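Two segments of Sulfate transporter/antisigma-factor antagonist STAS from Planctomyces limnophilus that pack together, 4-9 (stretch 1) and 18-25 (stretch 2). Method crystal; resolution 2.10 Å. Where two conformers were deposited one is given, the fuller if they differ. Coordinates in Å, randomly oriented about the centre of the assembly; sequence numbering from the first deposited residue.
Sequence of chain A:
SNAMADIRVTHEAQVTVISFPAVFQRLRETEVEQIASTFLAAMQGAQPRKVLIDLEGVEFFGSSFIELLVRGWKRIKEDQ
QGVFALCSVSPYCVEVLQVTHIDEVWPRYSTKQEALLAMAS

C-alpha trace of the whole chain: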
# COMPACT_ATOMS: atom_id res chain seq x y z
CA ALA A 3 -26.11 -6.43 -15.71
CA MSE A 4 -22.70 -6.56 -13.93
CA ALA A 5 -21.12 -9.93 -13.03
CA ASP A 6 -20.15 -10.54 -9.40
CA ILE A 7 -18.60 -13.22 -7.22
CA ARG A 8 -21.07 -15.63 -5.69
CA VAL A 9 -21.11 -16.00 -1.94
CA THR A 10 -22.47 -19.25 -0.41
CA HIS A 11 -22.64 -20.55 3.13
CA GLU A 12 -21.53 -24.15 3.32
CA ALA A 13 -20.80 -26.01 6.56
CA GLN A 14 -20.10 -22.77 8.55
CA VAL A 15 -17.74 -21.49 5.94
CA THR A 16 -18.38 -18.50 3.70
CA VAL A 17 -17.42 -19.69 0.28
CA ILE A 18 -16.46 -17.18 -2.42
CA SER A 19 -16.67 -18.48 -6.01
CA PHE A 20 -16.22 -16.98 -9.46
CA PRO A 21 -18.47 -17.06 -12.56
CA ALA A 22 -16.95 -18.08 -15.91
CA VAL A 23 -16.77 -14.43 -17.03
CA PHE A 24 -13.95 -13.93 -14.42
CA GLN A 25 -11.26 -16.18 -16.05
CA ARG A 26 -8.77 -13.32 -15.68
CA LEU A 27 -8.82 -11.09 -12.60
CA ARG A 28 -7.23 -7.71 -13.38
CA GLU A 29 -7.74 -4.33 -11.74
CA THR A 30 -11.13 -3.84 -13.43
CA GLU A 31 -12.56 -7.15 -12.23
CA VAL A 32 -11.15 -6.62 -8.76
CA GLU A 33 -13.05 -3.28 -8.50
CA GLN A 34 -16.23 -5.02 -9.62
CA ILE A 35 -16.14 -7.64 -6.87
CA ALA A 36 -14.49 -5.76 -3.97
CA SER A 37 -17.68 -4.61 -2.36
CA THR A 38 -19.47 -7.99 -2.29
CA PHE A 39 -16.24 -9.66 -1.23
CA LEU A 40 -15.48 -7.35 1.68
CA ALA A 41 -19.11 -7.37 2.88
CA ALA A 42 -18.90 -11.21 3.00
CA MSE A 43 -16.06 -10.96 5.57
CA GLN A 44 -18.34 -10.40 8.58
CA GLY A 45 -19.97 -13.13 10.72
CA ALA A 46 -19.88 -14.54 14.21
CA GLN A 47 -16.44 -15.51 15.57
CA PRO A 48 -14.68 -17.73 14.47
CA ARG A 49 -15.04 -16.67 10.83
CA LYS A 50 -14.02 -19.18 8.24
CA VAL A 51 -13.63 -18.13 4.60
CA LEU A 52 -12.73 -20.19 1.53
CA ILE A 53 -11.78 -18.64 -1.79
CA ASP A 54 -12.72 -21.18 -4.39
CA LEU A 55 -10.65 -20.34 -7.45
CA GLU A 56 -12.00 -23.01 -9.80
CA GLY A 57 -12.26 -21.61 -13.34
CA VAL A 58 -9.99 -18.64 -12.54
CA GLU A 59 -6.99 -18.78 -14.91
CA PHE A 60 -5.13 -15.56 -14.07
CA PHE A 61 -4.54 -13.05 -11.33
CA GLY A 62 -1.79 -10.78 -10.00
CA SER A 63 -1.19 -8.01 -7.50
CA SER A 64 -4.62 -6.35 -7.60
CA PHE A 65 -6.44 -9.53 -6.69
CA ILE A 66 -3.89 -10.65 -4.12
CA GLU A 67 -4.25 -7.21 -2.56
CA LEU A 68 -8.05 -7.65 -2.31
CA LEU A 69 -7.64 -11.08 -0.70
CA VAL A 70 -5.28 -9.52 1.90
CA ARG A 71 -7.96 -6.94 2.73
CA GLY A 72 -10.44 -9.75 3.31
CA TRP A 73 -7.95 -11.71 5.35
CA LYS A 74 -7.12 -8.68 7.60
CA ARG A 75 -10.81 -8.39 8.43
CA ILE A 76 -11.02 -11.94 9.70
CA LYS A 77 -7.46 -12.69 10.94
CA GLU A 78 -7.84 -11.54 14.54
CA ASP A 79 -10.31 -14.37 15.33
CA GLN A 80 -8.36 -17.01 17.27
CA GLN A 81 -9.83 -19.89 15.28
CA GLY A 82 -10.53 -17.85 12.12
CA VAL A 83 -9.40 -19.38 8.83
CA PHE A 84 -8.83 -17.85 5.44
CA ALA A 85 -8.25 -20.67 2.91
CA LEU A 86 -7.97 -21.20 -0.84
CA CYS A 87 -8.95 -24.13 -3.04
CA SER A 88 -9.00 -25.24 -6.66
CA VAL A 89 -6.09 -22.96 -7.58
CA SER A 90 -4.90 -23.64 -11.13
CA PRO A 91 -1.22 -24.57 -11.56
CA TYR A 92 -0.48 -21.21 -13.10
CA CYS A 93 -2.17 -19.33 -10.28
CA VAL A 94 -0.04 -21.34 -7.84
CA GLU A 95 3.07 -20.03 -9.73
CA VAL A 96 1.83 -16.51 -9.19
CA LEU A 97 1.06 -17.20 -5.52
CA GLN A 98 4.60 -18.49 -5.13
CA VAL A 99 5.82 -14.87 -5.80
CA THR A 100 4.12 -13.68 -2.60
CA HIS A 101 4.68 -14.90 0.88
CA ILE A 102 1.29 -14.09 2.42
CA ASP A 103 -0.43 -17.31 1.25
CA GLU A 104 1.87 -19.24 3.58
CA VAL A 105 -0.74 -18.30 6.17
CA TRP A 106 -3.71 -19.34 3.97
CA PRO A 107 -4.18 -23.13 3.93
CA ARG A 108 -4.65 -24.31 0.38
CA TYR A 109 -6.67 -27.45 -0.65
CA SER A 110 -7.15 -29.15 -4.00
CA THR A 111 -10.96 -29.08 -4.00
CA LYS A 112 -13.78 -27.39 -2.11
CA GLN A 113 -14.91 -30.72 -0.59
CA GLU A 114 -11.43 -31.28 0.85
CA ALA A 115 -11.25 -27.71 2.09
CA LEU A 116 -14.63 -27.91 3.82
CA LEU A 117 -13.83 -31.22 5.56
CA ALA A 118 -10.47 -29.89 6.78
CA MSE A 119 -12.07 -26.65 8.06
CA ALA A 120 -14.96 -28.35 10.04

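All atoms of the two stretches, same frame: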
# COMPACT_ATOMS: atom_id res chain seq x y z
N MSE A 4 -24.15 -6.37 -14.19
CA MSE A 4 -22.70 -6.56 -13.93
C MSE A 4 -22.39 -7.87 -13.15
O MSE A 4 -22.98 -8.16 -12.11
CB MSE A 4 -22.10 -5.31 -13.24
CG MSE A 4 -20.73 -4.83 -13.79
SE MSE A 4 -20.69 -4.36 -15.73
CE MSE A 4 -20.01 -6.12 -16.41
N ALA A 5 -21.46 -8.67 -13.67
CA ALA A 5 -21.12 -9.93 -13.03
C ALA A 5 -20.52 -9.70 -11.63
O ALA A 5 -19.94 -8.65 -11.33
CB ALA A 5 -20.14 -10.70 -13.91
N ASP A 6 -20.67 -10.68 -10.75
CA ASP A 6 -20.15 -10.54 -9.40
C ASP A 6 -19.71 -11.91 -8.90
O ASP A 6 -20.04 -12.91 -9.52
CB ASP A 6 -21.23 -9.91 -8.51
CG ASP A 6 -20.66 -9.21 -7.27
OD1 ASP A 6 -19.41 -9.09 -7.11
OD2 ASP A 6 -21.49 -8.80 -6.45
N ILE A 7 -18.91 -11.95 -7.84
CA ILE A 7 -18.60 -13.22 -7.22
C ILE A 7 -19.92 -13.79 -6.72
O ILE A 7 -20.88 -13.08 -6.61
CB ILE A 7 -17.61 -13.10 -6.03
CG1 ILE A 7 -18.04 -12.00 -5.06
CG2 ILE A 7 -16.17 -12.93 -6.54
CD1 ILE A 7 -17.30 -12.01 -3.75
N ARG A 8 -19.94 -15.08 -6.43
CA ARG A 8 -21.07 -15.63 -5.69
C ARG A 8 -20.63 -16.08 -4.31
O ARG A 8 -19.54 -16.62 -4.10
CB ARG A 8 -21.82 -16.72 -6.44
CG ARG A 8 -21.00 -17.69 -7.22
CD ARG A 8 -21.84 -18.98 -7.51
NE ARG A 8 -21.00 -20.13 -7.85
CZ ARG A 8 -20.75 -21.12 -7.01
NH1 ARG A 8 -19.96 -22.14 -7.37
NH2 ARG A 8 -21.28 -21.07 -5.79
N VAL A 9 -21.45 -15.75 -3.33
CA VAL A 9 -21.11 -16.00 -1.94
C VAL A 9 -22.09 -17.06 -1.44
O VAL A 9 -23.28 -16.85 -1.50
CB VAL A 9 -21.21 -14.72 -1.08
CG1 VAL A 9 -20.95 -15.03 0.39
CG2 VAL A 9 -20.22 -13.57 -1.59
N ILE A 18 -16.46 -18.14 -1.30
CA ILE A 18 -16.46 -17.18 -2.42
C ILE A 18 -16.08 -17.90 -3.72
O ILE A 18 -15.01 -18.55 -3.79
CB ILE A 18 -15.40 -16.09 -2.20
CG1 ILE A 18 -15.56 -15.45 -0.82
CG2 ILE A 18 -15.31 -15.11 -3.42
CD1 ILE A 18 -16.79 -14.74 -0.54
N SER A 19 -16.93 -17.82 -4.73
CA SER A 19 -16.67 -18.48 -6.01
C SER A 19 -16.83 -17.47 -7.15
O SER A 19 -17.51 -16.43 -7.00
CB SER A 19 -17.70 -19.62 -6.24
OG SER A 19 -17.95 -20.39 -5.08
N PHE A 20 -16.28 -17.84 -8.30
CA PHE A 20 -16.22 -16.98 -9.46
C PHE A 20 -16.98 -17.52 -10.67
O PHE A 20 -16.71 -18.61 -11.11
CB PHE A 20 -14.76 -16.77 -9.83
CG PHE A 20 -13.99 -16.12 -8.73
CD1 PHE A 20 -13.59 -16.85 -7.65
CD2 PHE A 20 -13.78 -14.76 -8.74
CE1 PHE A 20 -12.97 -16.25 -6.59
CE2 PHE A 20 -13.15 -14.15 -7.69
CZ PHE A 20 -12.74 -14.89 -6.61
N PRO A 21 -17.87 -16.72 -11.26
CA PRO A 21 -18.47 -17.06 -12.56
C PRO A 21 -17.48 -17.12 -13.69
O PRO A 21 -16.48 -16.42 -13.64
CB PRO A 21 -19.43 -15.89 -12.83
CG PRO A 21 -19.72 -15.30 -11.51
CD PRO A 21 -18.62 -15.69 -10.53
N ALA A 22 -17.77 -17.94 -14.69
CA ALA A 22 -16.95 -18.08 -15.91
C ALA A 22 -16.45 -16.78 -16.54
O ALA A 22 -15.32 -16.73 -17.05
CB ALA A 22 -17.70 -18.95 -16.98
N VAL A 23 -17.23 -15.71 -16.49
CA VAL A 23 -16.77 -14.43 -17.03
C VAL A 23 -15.50 -13.86 -16.34
O VAL A 23 -14.85 -12.95 -16.88
CB VAL A 23 -17.90 -13.35 -16.99
CG1 VAL A 23 -18.04 -12.75 -15.57
CG2 VAL A 23 -17.65 -12.25 -18.05
N PHE A 24 -15.16 -14.36 -15.14
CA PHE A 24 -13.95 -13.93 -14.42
C PHE A 24 -12.74 -14.86 -14.60
O PHE A 24 -12.05 -15.14 -13.64
CB PHE A 24 -14.24 -13.82 -12.92
CG PHE A 24 -15.17 -12.71 -12.56
CD1 PHE A 24 -14.90 -11.41 -12.92
CD2 PHE A 24 -16.32 -12.97 -11.86
CE1 PHE A 24 -15.77 -10.39 -12.59
CE2 PHE A 24 -17.19 -11.96 -11.53
CZ PHE A 24 -16.91 -10.67 -11.89
N GLN A 25 -12.45 -15.35 -15.80
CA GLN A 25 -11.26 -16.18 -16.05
C GLN A 25 -9.99 -15.45 -15.63
O GLN A 25 -9.06 -16.01 -15.09
CB GLN A 25 -11.17 -16.49 -17.55
CG GLN A 25 -12.25 -17.42 -18.06
CD GLN A 25 -11.95 -17.99 -19.44
OE1 GLN A 25 -11.64 -19.17 -19.58
NE2 GLN A 25 -12.05 -17.15 -20.45
O HOH W 1 -19.71 -19.59 -3.49

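The two stretches meet as the end of an antiparallel strand pair, tied by two backbone hydrogen bonds and continued by a loop-to-loop contact made mainly by apolar side chains. Arg8 and Ser19 form the hydrogen-bonded pair: Arg8 N donates to Ser19 O at 2.8 Å, and Ser19 N donates to Arg8 O at 2.9 Å. Both bonds are nearly straight, so each residue satisfies its NH and its carbonyl on the same partner. Val9 and Ile18 form the adjoining non-hydrogen-bonded pair, with a CA–CA separation of 4.8 Å; there the Ile18 CA approaches Arg8 O at 3.6 Å in a CA-H...O contact.

Side chains alternate across the sheet. On one face Val9 CG2 lies 3.8 Å from Ile18 CD1, a match of branched aliphatic groups that suit extended backbone. On the other face are Arg8 and Ser19. The Ser19 hydroxyl sits over one face of the guanidinium, with Arg8 NH2 3.5 Å from Ser19 OG, but the angle is too poor for a hydrogen bond. A water links the Arg8 backbone to the serine hydroxyl, donating to Arg8 O at 3.0 Å and hydrogen-bonded to Ser19 OG at 2.5 Å. The small serine is buried, while the longer arginine remains exposed.

Before the strand, Ile7 spans two apolar neighbours: its CD1 is 3.7 Å from Ile18 CG2, and its CG2 is 3.5 Å from Phe20 CE2. Farther along, the chains diverge, and side chains bridge the wider gap. Ala5 CB touches Val23 CG1 at 3.4 Å and Phe24 CZ at 3.8 Å; its small methyl packs closely against both larger groups. The Phe24 ring also presents its edge to backbone carbonyls, with CE2 3.6 Å from Asp6 O, an arrangement favoured by the slightly positive ring hydrogens.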